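Local coordinates for RabGAP/TBC protein (Chlamydomonas reinhardtii, PDB 4P17) that is of unknown function but, as a flagellar TBC-domain protein, belongs to a family whose active members stimulate GTP hydrolysis by Rab GTPases, at residues 90-95 / 169-174; 121-125 / 162-167; 133-138 / 158-162; 141-145 / 176-181. The contacts are given in a common frame with arbitrary orientation. Residues are numbered along the deposited sequence.

Overall arrangement
All four contacts lie in the all-helical TBC domain and centre on the consecutive helices 128-144, 153-164 and 169-183. Interactions 2 and 3 share Leu162 on helix 153-164, their centres about 9 Å apart; interactions 3 and 4 share helix 128-144 (centres about 12 Å apart), and interactions 1 and 4 share helix 169-183 (centres about 11 Å apart). Interaction 1 closes the longest loop, and interactions 2 and 3 lie within it, whereas interaction 4 alternates with the other three along the chain. The Glu169-Arg136 salt bridge joins interactions 1 and 3, and Tyr94 with His144 joins 1 and 4, so the three helices and the start of helix 94-102 form one packed unit of the domain.

Interaction 1 of 4, residues 90-95 / 169-174; sequences HAANYY and EEAAFW
In the all-helical TBC domain, the start of helix 94-102 and the loop before it pack on the first turns of helix 169-183. A type I turn from Ala91 to Tyr94, closed by Tyr94 N to Ala91 O (3.1 Å), leads into the helix, with Asn93 at the N-cap position, though its side chain makes no capping bond. The backbones come closest at Tyr95 and Glu170, whose CA atoms are 6.5 Å apart. Tyr94, Tyr95 and Phe173 are chi1 t; Trp174 is m. Aromatic contacts dominate. Tyr95 buries most surface: its ring meets that of Phe173 obliquely, planes at 52°, with CD1 3.4 Å from Phe173 CG, while Glu170 CA sits over its face in a CH-pi contact, 4.2 Å from the centroid. His90, Tyr94 and Trp174 form an aromatic cluster, its ring pairs oblique: Trp174 CH2 lies 3.6 Å from Tyr94 CD2 and 3.4 Å from His90 ND1, which is hydrogen-bonded to Lys86 O. No hydrogen bond crosses between the segments; beyond them, Glu169 forms a salt bridge with Arg136 and Tyr94 OH pairs with His144. The extended Glu170 (chi1 t, chi2 t) accepts a 3.1 Å hydrogen bond from Trp174 NE1 at OE2.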
loop_
_atom_site.group_PDB
_atom_site.type_symbol
_atom_site.label_atom_id
_atom_site.label_comp_id
_atom_site.label_asym_id
_atom_site.label_seq_id
_atom_site.Cartn_x
_atom_site.Cartn_y
_atom_site.Cartn_z
ATOM N N HIS A 90 2.748 24.962 -0.835
ATOM C CA HIS A 90 4.008 25.291 -0.200
ATOM C C HIS A 90 4.943 25.922 -1.227
ATOM O O HIS A 90 4.672 25.894 -2.438
ATOM C CB HIS A 90 4.632 24.030 0.429
ATOM C CG HIS A 90 3.841 23.488 1.577
ATOM N ND1 HIS A 90 2.657 22.799 1.408
ATOM C CD2 HIS A 90 4.058 23.556 2.913
ATOM C CE1 HIS A 90 2.187 22.454 2.596
ATOM N NE2 HIS A 90 3.015 22.901 3.524
ATOM N N ALA A 91 6.029 26.517 -0.745
ATOM C CA ALA A 91 7.022 27.120 -1.629
ATOM C C ALA A 91 7.770 26.018 -2.371
ATOM O O ALA A 91 7.832 24.884 -1.894
ATOM C CB ALA A 91 7.989 27.995 -0.836
ATOM N N ALA A 92 8.346 26.342 -3.524
ATOM C CA ALA A 92 8.956 25.315 -4.390
ATOM C C ALA A 92 10.193 24.676 -3.768
ATOM O O ALA A 92 10.579 23.564 -4.133
ATOM C CB ALA A 92 9.302 25.901 -5.741
ATOM N N ASN A 93 10.814 25.380 -2.825
ATOM C CA ASN A 93 12.042 24.890 -2.200
ATOM C C ASN A 93 11.746 24.199 -0.876
ATOM O O ASN A 93 12.662 23.897 -0.121
ATOM C CB ASN A 93 13.035 26.037 -1.968
ATOM C CG ASN A 93 12.524 27.054 -0.985
ATOM O OD1 ASN A 93 11.328 27.100 -0.689
ATOM N ND2 ASN A 93 13.429 27.892 -0.464
ATOM N N TYR A 94 10.465 23.957 -0.601
ATOM C CA TYR A 94 10.049 23.481 0.717
ATOM C C TYR A 94 10.614 22.107 1.042
ATOM O O TYR A 94 11.165 21.910 2.119
ATOM C CB TYR A 94 8.515 23.458 0.829
ATOM C CG TYR A 94 8.003 23.072 2.199
ATOM C CD1 TYR A 94 7.882 24.009 3.218
ATOM C CD2 TYR A 94 7.635 21.754 2.470
ATOM C CE1 TYR A 94 7.412 23.649 4.470
ATOM C CE2 TYR A 94 7.169 21.381 3.701
ATOM C CZ TYR A 94 7.053 22.333 4.702
ATOM O OH TYR A 94 6.568 21.951 5.906
ATOM N N TYR A 95 10.491 21.155 0.126
ATOM C CA TYR A 95 11.000 19.822 0.397
ATOM C C TYR A 95 12.505 19.896 0.707
ATOM O O TYR A 95 12.973 19.336 1.692
ATOM C CB TYR A 95 10.707 18.862 -0.784
ATOM C CG TYR A 95 11.412 17.543 -0.626
ATOM C CD1 TYR A 95 11.084 16.670 0.412
ATOM C CD2 TYR A 95 12.452 17.178 -1.494
ATOM C CE1 TYR A 95 11.773 15.457 0.578
ATOM C CE2 TYR A 95 13.138 15.973 -1.330
ATOM C CZ TYR A 95 12.784 15.120 -0.300
ATOM O OH TYR A 95 13.452 13.938 -0.144
ATOM N N GLU A 169 11.784 11.524 -5.240
ATOM C CA GLU A 169 11.745 11.664 -3.789
ATOM C C GLU A 169 10.760 12.725 -3.329
ATOM O O GLU A 169 10.087 12.544 -2.322
ATOM C CB GLU A 169 13.128 12.009 -3.245
ATOM C CG GLU A 169 14.219 11.110 -3.747
ATOM C CD GLU A 169 15.576 11.637 -3.399
ATOM O OE1 GLU A 169 15.663 12.476 -2.466
ATOM O OE2 GLU A 169 16.543 11.210 -4.060
ATOM N N GLU A 170 10.705 13.858 -4.029
ATOM C CA GLU A 170 9.793 14.899 -3.604
ATOM C C GLU A 170 8.354 14.426 -3.799
ATOM O O GLU A 170 7.479 14.705 -2.971
ATOM C CB GLU A 170 10.031 16.215 -4.358
ATOM C CG GLU A 170 8.976 17.240 -4.029
ATOM C CD GLU A 170 9.341 18.662 -4.406
ATOM O OE1 GLU A 170 10.363 18.864 -5.079
ATOM O OE2 GLU A 170 8.582 19.578 -4.047
ATOM N N ALA A 171 8.101 13.686 -4.871
ATOM C CA ALA A 171 6.759 13.126 -5.068
ATOM C C ALA A 171 6.387 12.196 -3.905
ATOM O O ALA A 171 5.282 12.215 -3.377
ATOM C CB ALA A 171 6.691 12.378 -6.379
ATOM N N ALA A 172 7.317 11.358 -3.552
ATOM C CA ALA A 172 7.101 10.415 -2.464
ATOM C C ALA A 172 6.842 11.151 -1.158
ATOM O O ALA A 172 5.949 10.794 -0.403
ATOM C CB ALA A 172 8.291 9.481 -2.366
ATOM N N PHE A 173 7.592 12.227 -0.908
ATOM C CA PHE A 173 7.353 13.064 0.249
ATOM C C PHE A 173 5.926 13.659 0.285
ATOM O O PHE A 173 5.253 13.628 1.296
ATOM C CB PHE A 173 8.393 14.192 0.283
ATOM C CG PHE A 173 8.135 15.210 1.352
ATOM C CD1 PHE A 173 8.643 15.034 2.638
ATOM C CD2 PHE A 173 7.420 16.364 1.054
ATOM C CE1 PHE A 173 8.425 15.980 3.618
ATOM C CE2 PHE A 173 7.159 17.314 2.039
ATOM C CZ PHE A 173 7.677 17.138 3.305
ATOM N N TRP A 174 5.439 14.172 -0.837
ATOM C CA TRP A 174 4.133 14.796 -0.824
ATOM C C TRP A 174 3.004 13.731 -0.777
ATOM O O TRP A 174 1.942 13.962 -0.178
ATOM C CB TRP A 174 3.997 15.737 -2.026
ATOM C CG TRP A 174 4.821 16.959 -1.821
ATOM C CD1 TRP A 174 5.907 17.363 -2.541
ATOM C CD2 TRP A 174 4.623 17.951 -0.806
ATOM N NE1 TRP A 174 6.390 18.564 -2.043
ATOM C CE2 TRP A 174 5.629 18.932 -0.968
ATOM C CE3 TRP A 174 3.694 18.103 0.224
ATOM C CZ2 TRP A 174 5.721 20.051 -0.134
ATOM C CZ3 TRP A 174 3.806 19.188 1.072
ATOM C CH2 TRP A 174 4.808 20.157 0.877
#

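Interaction 2 of 4, residues 121-125 / 162-167; sequences DHPWL and LVALNR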
loop_
_atom_site.group_PDB
_atom_site.type_symbol
_atom_site.label_atom_id
_atom_site.label_comp_id
_atom_site.label_asym_id
_atom_site.label_seq_id
_atom_site.Cartn_x
_atom_site.Cartn_y
_atom_site.Cartn_z
ATOM N N ASP A 121 16.478 -7.377 -0.884
ATOM C CA ASP A 121 16.774 -7.890 -2.207
ATOM C C ASP A 121 16.470 -6.960 -3.374
ATOM O O ASP A 121 16.847 -7.273 -4.499
ATOM C CB ASP A 121 16.022 -9.220 -2.406
ATOM N N HIS A 122 15.810 -5.827 -3.141
ATOM C CA HIS A 122 15.522 -4.932 -4.257
ATOM C C HIS A 122 16.823 -4.315 -4.743
ATOM O O HIS A 122 17.538 -3.721 -3.956
ATOM C CB HIS A 122 14.516 -3.825 -3.876
ATOM C CG HIS A 122 14.024 -3.053 -5.060
ATOM N ND1 HIS A 122 14.663 -1.927 -5.534
ATOM C CD2 HIS A 122 13.008 -3.304 -5.922
ATOM C CE1 HIS A 122 14.027 -1.485 -6.606
ATOM N NE2 HIS A 122 13.027 -2.310 -6.870
ATOM N N PRO A 123 17.128 -4.424 -6.045
ATOM C CA PRO A 123 18.430 -3.936 -6.515
ATOM C C PRO A 123 18.731 -2.452 -6.302
ATOM O O PRO A 123 19.899 -2.116 -6.111
ATOM C CB PRO A 123 18.383 -4.247 -8.000
ATOM C CG PRO A 123 17.522 -5.441 -8.089
ATOM C CD PRO A 123 16.441 -5.206 -7.095
ATOM N N TRP A 124 17.735 -1.579 -6.358
ATOM C CA TRP A 124 17.988 -0.144 -6.158
ATOM C C TRP A 124 17.721 0.294 -4.705
ATOM O O TRP A 124 18.466 1.089 -4.141
ATOM C CB TRP A 124 17.148 0.698 -7.128
ATOM C CG TRP A 124 17.452 2.150 -6.946
ATOM C CD1 TRP A 124 18.566 2.814 -7.381
ATOM C CD2 TRP A 124 16.661 3.097 -6.248
ATOM N NE1 TRP A 124 18.511 4.123 -6.987
ATOM C CE2 TRP A 124 17.352 4.321 -6.278
ATOM C CE3 TRP A 124 15.434 3.031 -5.578
ATOM C CZ2 TRP A 124 16.849 5.465 -5.676
ATOM C CZ3 TRP A 124 14.939 4.167 -4.997
ATOM C CH2 TRP A 124 15.642 5.373 -5.055
ATOM N N LEU A 125 16.670 -0.220 -4.077
ATOM C CA LEU A 125 16.390 0.197 -2.714
ATOM C C LEU A 125 17.492 -0.294 -1.756
ATOM O O LEU A 125 17.713 0.350 -0.733
ATOM C CB LEU A 125 15.032 -0.281 -2.224
ATOM C CG LEU A 125 13.807 0.439 -2.810
ATOM C CD1 LEU A 125 12.544 -0.317 -2.489
ATOM C CD2 LEU A 125 13.682 1.932 -2.345
ATOM N N LEU A 162 8.755 5.195 -3.505
ATOM C CA LEU A 162 9.899 5.557 -4.354
ATOM C C LEU A 162 9.941 4.719 -5.641
ATOM O O LEU A 162 10.097 5.246 -6.731
ATOM C CB LEU A 162 11.206 5.433 -3.574
ATOM C CG LEU A 162 11.493 6.539 -2.549
ATOM C CD1 LEU A 162 12.707 6.158 -1.710
ATOM C CD2 LEU A 162 11.686 7.910 -3.204
ATOM N N VAL A 163 9.755 3.414 -5.513
ATOM C CA VAL A 163 9.845 2.555 -6.679
ATOM C C VAL A 163 8.673 2.797 -7.642
ATOM O O VAL A 163 8.868 2.823 -8.858
ATOM C CB VAL A 163 9.913 1.069 -6.264
ATOM C CG1 VAL A 163 9.863 0.195 -7.457
ATOM C CG2 VAL A 163 11.208 0.779 -5.489
ATOM N N ALA A 164 7.465 2.969 -7.108
ATOM C CA ALA A 164 6.275 3.192 -7.944
ATOM C C ALA A 164 6.296 4.547 -8.618
ATOM O O ALA A 164 5.634 4.728 -9.641
ATOM C CB ALA A 164 5.001 3.066 -7.107
ATOM N N LEU A 165 6.992 5.498 -7.996
ATOM C CA LEU A 165 7.058 6.887 -8.460
ATOM C C LEU A 165 8.359 7.188 -9.226
ATOM O O LEU A 165 8.776 8.331 -9.299
ATOM C CB LEU A 165 6.931 7.846 -7.271
ATOM C CG LEU A 165 5.597 7.795 -6.505
ATOM C CD1 LEU A 165 5.681 8.652 -5.272
ATOM C CD2 LEU A 165 4.451 8.252 -7.400
ATOM N N ASN A 166 9.001 6.149 -9.746
ATOM C CA ASN A 166 10.222 6.283 -10.558
ATOM C C ASN A 166 11.351 7.054 -9.858
ATOM O O ASN A 166 12.106 7.851 -10.466
ATOM C CB ASN A 166 9.863 6.936 -11.885
ATOM C CG ASN A 166 8.599 6.349 -12.486
ATOM O OD1 ASN A 166 8.344 5.144 -12.375
ATOM N ND2 ASN A 166 7.802 7.192 -13.114
ATOM N N ARG A 167 11.493 6.771 -8.572
ATOM C CA ARG A 167 12.578 7.280 -7.757
ATOM C C ARG A 167 12.452 8.772 -7.478
ATOM O O ARG A 167 13.440 9.412 -7.092
ATOM C CB ARG A 167 13.933 6.976 -8.380
ATOM C CG ARG A 167 14.106 5.490 -8.632
ATOM C CD ARG A 167 15.459 5.142 -9.243
ATOM N NE ARG A 167 15.502 3.719 -9.514
ATOM C CZ ARG A 167 16.523 3.080 -10.069
ATOM N NH1 ARG A 167 17.605 3.751 -10.450
ATOM N NH2 ARG A 167 16.444 1.769 -10.247
#
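Trp124 loses 100 Å² to this contact, more than any other residue in it, and most of its partnership is with Arg167. The guanidinium lies flat on the indole, planes at 7° and centres 3.5 Å apart, a cation-pi stack in which Arg167 CZ is 3.5 Å from the centroid of the Trp124 five-membered ring. The arginine is fully extended beyond an m chi1, so its aliphatic part follows the same ring face: Arg167 CD stands 3.8 Å from the centroid of the Trp124 six-membered ring. At the ring edge, Trp124 CZ3 touches Leu162 CB at 4.2 Å. What places Arg167 here is the turn ending helix 153-164. Asn166 and Arg167 both have positive phi, and Arg167 N bonds to Leu162 O (2.8 Å), while Asn166 N makes a weak bond to Val163 O (3.4 Å), the bond pattern of a Schellman motif. Val163 forms the second centre: its CG2 meets Leu125 CD1 at 3.5 Å and lies over the face of His122, 4.1 Å from the ring centroid. That histidine is tied down by Leu125 N to His122 ND1 (3.0 Å) and, through NE2, by Tyr16 O. Exposed at the arginine and buried at His122, Leu125 and Leu162, the contact joins a helix C-terminus to the loop leading into helix 128-144 of the TBC helical domain, through an arginine-tryptophan cation-pi stack.

Interaction 3 of 4, residues 133-138 / 158-162; sequences ALCRVL and VGLML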
loop_
_atom_site.group_PDB
_atom_site.type_symbol
_atom_site.label_atom_id
_atom_site.label_comp_id
_atom_site.label_asym_id
_atom_site.label_seq_id
_atom_site.Cartn_x
_atom_site.Cartn_y
_atom_site.Cartn_z
ATOM N N ALA A 133 18.162 7.951 -0.525
ATOM C CA ALA A 133 16.912 8.559 -0.972
ATOM C C ALA A 133 15.780 8.306 -0.004
ATOM O O ALA A 133 15.053 9.208 0.378
ATOM C CB ALA A 133 16.547 8.021 -2.350
ATOM N N LEU A 134 15.671 7.066 0.444
ATOM C CA LEU A 134 14.605 6.689 1.346
ATOM C C LEU A 134 14.783 7.415 2.672
ATOM O O LEU A 134 13.833 7.900 3.289
ATOM C CB LEU A 134 14.613 5.178 1.500
ATOM C CG LEU A 134 13.542 4.542 2.379
ATOM C CD1 LEU A 134 12.943 3.337 1.688
ATOM C CD2 LEU A 134 14.178 4.151 3.652
ATOM N N CYS A 135 16.023 7.532 3.098
ATOM C CA CYS A 135 16.308 8.209 4.356
ATOM C C CYS A 135 15.981 9.698 4.240
ATOM O O CYS A 135 15.407 10.283 5.156
ATOM C CB CYS A 135 17.766 8.004 4.768
ATOM S SG CYS A 135 18.106 6.353 5.421
ATOM N N ARG A 136 16.334 10.306 3.114
ATOM C CA ARG A 136 16.045 11.722 2.908
ATOM C C ARG A 136 14.553 12.005 3.025
ATOM O O ARG A 136 14.133 12.890 3.752
ATOM C CB ARG A 136 16.565 12.182 1.548
ATOM C CG ARG A 136 18.036 12.543 1.571
ATOM C CD ARG A 136 18.465 13.309 0.308
ATOM N NE ARG A 136 18.235 12.536 -0.900
ATOM C CZ ARG A 136 19.120 11.702 -1.435
ATOM N NH1 ARG A 136 20.308 11.514 -0.876
ATOM N NH2 ARG A 136 18.817 11.043 -2.537
ATOM N N VAL A 137 13.736 11.188 2.373
ATOM C CA VAL A 137 12.293 11.429 2.421
ATOM C C VAL A 137 11.766 11.312 3.840
ATOM O O VAL A 137 10.961 12.141 4.298
ATOM C CB VAL A 137 11.561 10.448 1.514
ATOM C CG1 VAL A 137 10.031 10.543 1.702
ATOM C CG2 VAL A 137 11.949 10.716 0.088
ATOM N N LEU A 138 12.222 10.283 4.551
ATOM C CA LEU A 138 11.667 10.011 5.862
ATOM C C LEU A 138 12.168 11.029 6.846
ATOM O O LEU A 138 11.409 11.521 7.658
ATOM C CB LEU A 138 12.008 8.621 6.341
ATOM C CG LEU A 138 11.261 7.495 5.615
ATOM C CD1 LEU A 138 11.982 6.156 5.748
ATOM C CD2 LEU A 138 9.879 7.356 6.179
ATOM N N VAL A 158 7.442 4.172 2.139
ATOM C CA VAL A 158 8.124 5.131 1.310
ATOM C C VAL A 158 9.014 4.426 0.298
ATOM O O VAL A 158 9.214 4.927 -0.817
ATOM C CB VAL A 158 8.940 6.117 2.163
ATOM C CG1 VAL A 158 9.929 6.905 1.275
ATOM C CG2 VAL A 158 8.016 7.012 2.885
ATOM N N GLY A 159 9.518 3.248 0.671
ATOM C CA GLY A 159 10.318 2.450 -0.229
ATOM C C GLY A 159 9.499 2.067 -1.446
ATOM O O GLY A 159 9.944 2.194 -2.576
ATOM N N LEU A 160 8.270 1.608 -1.232
ATOM C CA LEU A 160 7.451 1.244 -2.371
ATOM C C LEU A 160 6.974 2.472 -3.094
ATOM O O LEU A 160 6.825 2.441 -4.299
ATOM C CB LEU A 160 6.269 0.354 -1.950
ATOM C CG LEU A 160 6.187 -1.026 -2.600
ATOM C CD1 LEU A 160 7.451 -1.818 -2.432
ATOM C CD2 LEU A 160 5.016 -1.785 -1.949
ATOM N N MET A 161 6.745 3.575 -2.377
ATOM C CA MET A 161 6.391 4.805 -3.054
ATOM C C MET A 161 7.518 5.238 -3.996
ATOM O O MET A 161 7.264 5.579 -5.155
ATOM C CB MET A 161 6.099 5.913 -2.053
ATOM C CG MET A 161 4.778 5.797 -1.353
ATOM S SD MET A 161 4.648 7.283 -0.331
ATOM C CE MET A 161 3.041 7.008 0.445
ATOM N N LEU A 162 8.755 5.195 -3.505
ATOM C CA LEU A 162 9.899 5.557 -4.354
ATOM C C LEU A 162 9.941 4.719 -5.641
ATOM O O LEU A 162 10.097 5.246 -6.731
ATOM C CB LEU A 162 11.206 5.433 -3.574
ATOM C CG LEU A 162 11.493 6.539 -2.549
ATOM C CD1 LEU A 162 12.707 6.158 -1.710
ATOM C CD2 LEU A 162 11.686 7.910 -3.204
#
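Segments 133-138 and 158-162, on the consecutive helices 128-144 and 153-164 of the all-helical TBC domain, cross at 116° with their axes 9.9 Å apart at closest approach. Every touching residue is buried, and the interface is wholly apolar. The valines are both chi1 t and point toward the partner helix, so that Val137 CG1 meets Val158 CG1 at 3.7 Å. Leu138 (m, t) starts off sideways but bends in to put CD2 3.8 Å from Val158 CG2. Leu162, also m, t, reaches across with both methyls: CD1 packs on the first helix at Leu134 CA (3.6 Å) and Ala133 CB (4.3 Å), while CD2 approaches Val137 CG2 (4.3 Å). From helix 169-183, Ala172 touches Leu162 and Leu176 touches Val158, extending the core into a third helix. Leu134 is the non-rotameric side chain among the touching residues: chi1 is t, but chi2, at 135°, falls between wells. This sends its tip over Gly159, the residue whose CA lies nearest that of Leu134, 6.2 Å away. An ideal CB at Gly159 would stand a tight 3.2 Å from Leu134 CD1; with glycine there, Leu134 CD1 rests 3.4 Å from Gly159 CA.

Interaction 4 of 4, residues 141-145 / 176-181; sequences YSVHN and LAALVE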
loop_
_atom_site.group_PDB
_atom_site.type_symbol
_atom_site.label_atom_id
_atom_site.label_comp_id
_atom_site.label_asym_id
_atom_site.label_seq_id
_atom_site.Cartn_x
_atom_site.Cartn_y
_atom_site.Cartn_z
ATOM N N TYR A 141 10.209 14.120 6.223
ATOM C CA TYR A 141 8.842 14.083 6.697
ATOM C C TYR A 141 8.796 14.213 8.231
ATOM O O TYR A 141 7.898 14.868 8.774
ATOM C CB TYR A 141 8.121 12.799 6.249
ATOM C CG TYR A 141 6.652 12.987 6.479
ATOM C CD1 TYR A 141 5.905 13.782 5.629
ATOM C CD2 TYR A 141 6.032 12.442 7.596
ATOM C CE1 TYR A 141 4.560 14.006 5.882
ATOM C CE2 TYR A 141 4.686 12.678 7.854
ATOM C CZ TYR A 141 3.977 13.452 6.996
ATOM O OH TYR A 141 2.653 13.694 7.252
ATOM N N SER A 142 9.802 13.652 8.900
ATOM C CA SER A 142 9.838 13.592 10.367
ATOM C C SER A 142 9.966 14.958 11.035
ATOM O O SER A 142 9.519 15.150 12.180
ATOM C CB SER A 142 10.995 12.692 10.820
ATOM O OG SER A 142 12.228 13.377 10.741
ATOM N N VAL A 143 10.585 15.903 10.329
ATOM C CA VAL A 143 10.654 17.291 10.783
ATOM C C VAL A 143 9.478 18.121 10.257
ATOM O O VAL A 143 9.049 19.068 10.911
ATOM C CB VAL A 143 11.989 17.954 10.378
ATOM C CG1 VAL A 143 13.152 17.213 11.064
ATOM C CG2 VAL A 143 12.179 17.974 8.860
ATOM N N HIS A 144 8.939 17.753 9.103
ATOM C CA HIS A 144 7.769 18.441 8.554
ATOM C C HIS A 144 6.539 18.270 9.443
ATOM O O HIS A 144 5.762 19.193 9.634
ATOM C CB HIS A 144 7.509 17.909 7.165
ATOM C CG HIS A 144 6.118 18.057 6.701
ATOM N ND1 HIS A 144 5.593 19.251 6.261
ATOM C CD2 HIS A 144 5.137 17.137 6.569
ATOM C CE1 HIS A 144 4.339 19.055 5.891
ATOM N NE2 HIS A 144 4.048 17.781 6.056
ATOM N N ASN A 145 6.376 17.055 9.952
ATOM C CA ASN A 145 5.271 16.655 10.806
ATOM C C ASN A 145 5.866 16.065 12.053
ATOM O O ASN A 145 6.065 14.866 12.186
ATOM C CB ASN A 145 4.387 15.649 10.073
ATOM C CG ASN A 145 3.138 15.304 10.844
ATOM O OD1 ASN A 145 3.042 15.558 12.041
ATOM N ND2 ASN A 145 2.185 14.705 10.165
ATOM N N LEU A 176 3.318 10.795 0.828
ATOM C CA LEU A 176 3.352 10.403 2.225
ATOM C C LEU A 176 2.576 11.442 3.074
ATOM O O LEU A 176 1.781 11.092 3.938
ATOM C CB LEU A 176 4.801 10.271 2.693
ATOM C CG LEU A 176 4.980 9.860 4.158
ATOM C CD1 LEU A 176 4.444 8.440 4.424
ATOM C CD2 LEU A 176 6.442 9.963 4.548
ATOM N N ALA A 177 2.799 12.737 2.822
ATOM C CA ALA A 177 2.065 13.769 3.548
ATOM C C ALA A 177 0.561 13.623 3.337
ATOM O O ALA A 177 -0.226 13.631 4.298
ATOM C CB ALA A 177 2.516 15.165 3.096
ATOM N N ALA A 178 0.149 13.488 2.080
ATOM C CA ALA A 178 -1.274 13.301 1.790
ATOM C C ALA A 178 -1.838 12.088 2.536
ATOM O O ALA A 178 -2.909 12.142 3.114
ATOM C CB ALA A 178 -1.490 13.169 0.299
ATOM N N LEU A 179 -1.074 11.012 2.582
ATOM C CA LEU A 179 -1.523 9.773 3.211
ATOM C C LEU A 179 -1.725 9.896 4.715
ATOM O O LEU A 179 -2.771 9.539 5.258
ATOM C CB LEU A 179 -0.501 8.683 2.886
ATOM C CG LEU A 179 -0.631 7.372 3.633
ATOM C CD1 LEU A 179 -1.780 6.555 3.016
ATOM C CD2 LEU A 179 0.658 6.602 3.586
ATOM N N VAL A 180 -0.697 10.380 5.382
ATOM C CA VAL A 180 -0.684 10.567 6.820
ATOM C C VAL A 180 -1.643 11.656 7.234
ATOM O O VAL A 180 -2.353 11.499 8.223
ATOM C CB VAL A 180 0.715 10.938 7.313
ATOM C CG1 VAL A 180 0.731 11.162 8.800
ATOM C CG2 VAL A 180 1.698 9.854 6.954
ATOM N N GLU A 181 -1.644 12.773 6.510
ATOM C CA GLU A 181 -2.368 13.934 6.997
ATOM C C GLU A 181 -3.830 13.990 6.569
ATOM O O GLU A 181 -4.649 14.562 7.294
ATOM C CB GLU A 181 -1.643 15.202 6.562
ATOM C CG GLU A 181 -0.201 15.204 7.047
ATOM C CD GLU A 181 0.678 16.208 6.351
ATOM O OE1 GLU A 181 0.186 17.251 5.835
ATOM O OE2 GLU A 181 1.887 15.932 6.288
#
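Glu181 OE2 accepts two hydrogen bonds from the other segment, 2.6 Å from Tyr141 OH and 2.9 Å from His144 NE2. The carboxylate's second oxygen, OE1, forms a salt bridge with Lys86 NZ. The Tyr141 hydroxyl, a donor to Glu181 OE2, also accepts a hydrogen bond from Asn145 ND2 at 3.1 Å. The amide of Asn145 is used at both ends, since OD1 takes a hydrogen bond from Val148 N just beyond the helix; its backbone N bonds to Tyr141 O (2.9 Å), the last turn of helix 128-144. His144 ND1 pairs with Tyr94 OH, so each ring nitrogen has a partner. This polar network borders the packing of helix 128-144 on helix 169-183 in the TBC helical domain, where Tyr141, chi1 t, is a knob in a hole formed by Leu176, Ala177, Val180 and Glu181. Leu176 CG covers one ring face in a CH-pi contact, 4.2 Å from the centroid, and Tyr141 CE1 comes within 3.6 Å of Ala177 CB. Val180 and Glu181 belong to a wider pi-type turn at 179-181, with Tyr141 OH 3.4 Å from Val180 CB. Ser142, which does not touch 176-181, has its OG hydrogen-bonded to Ser105 OG and to Gln139 O.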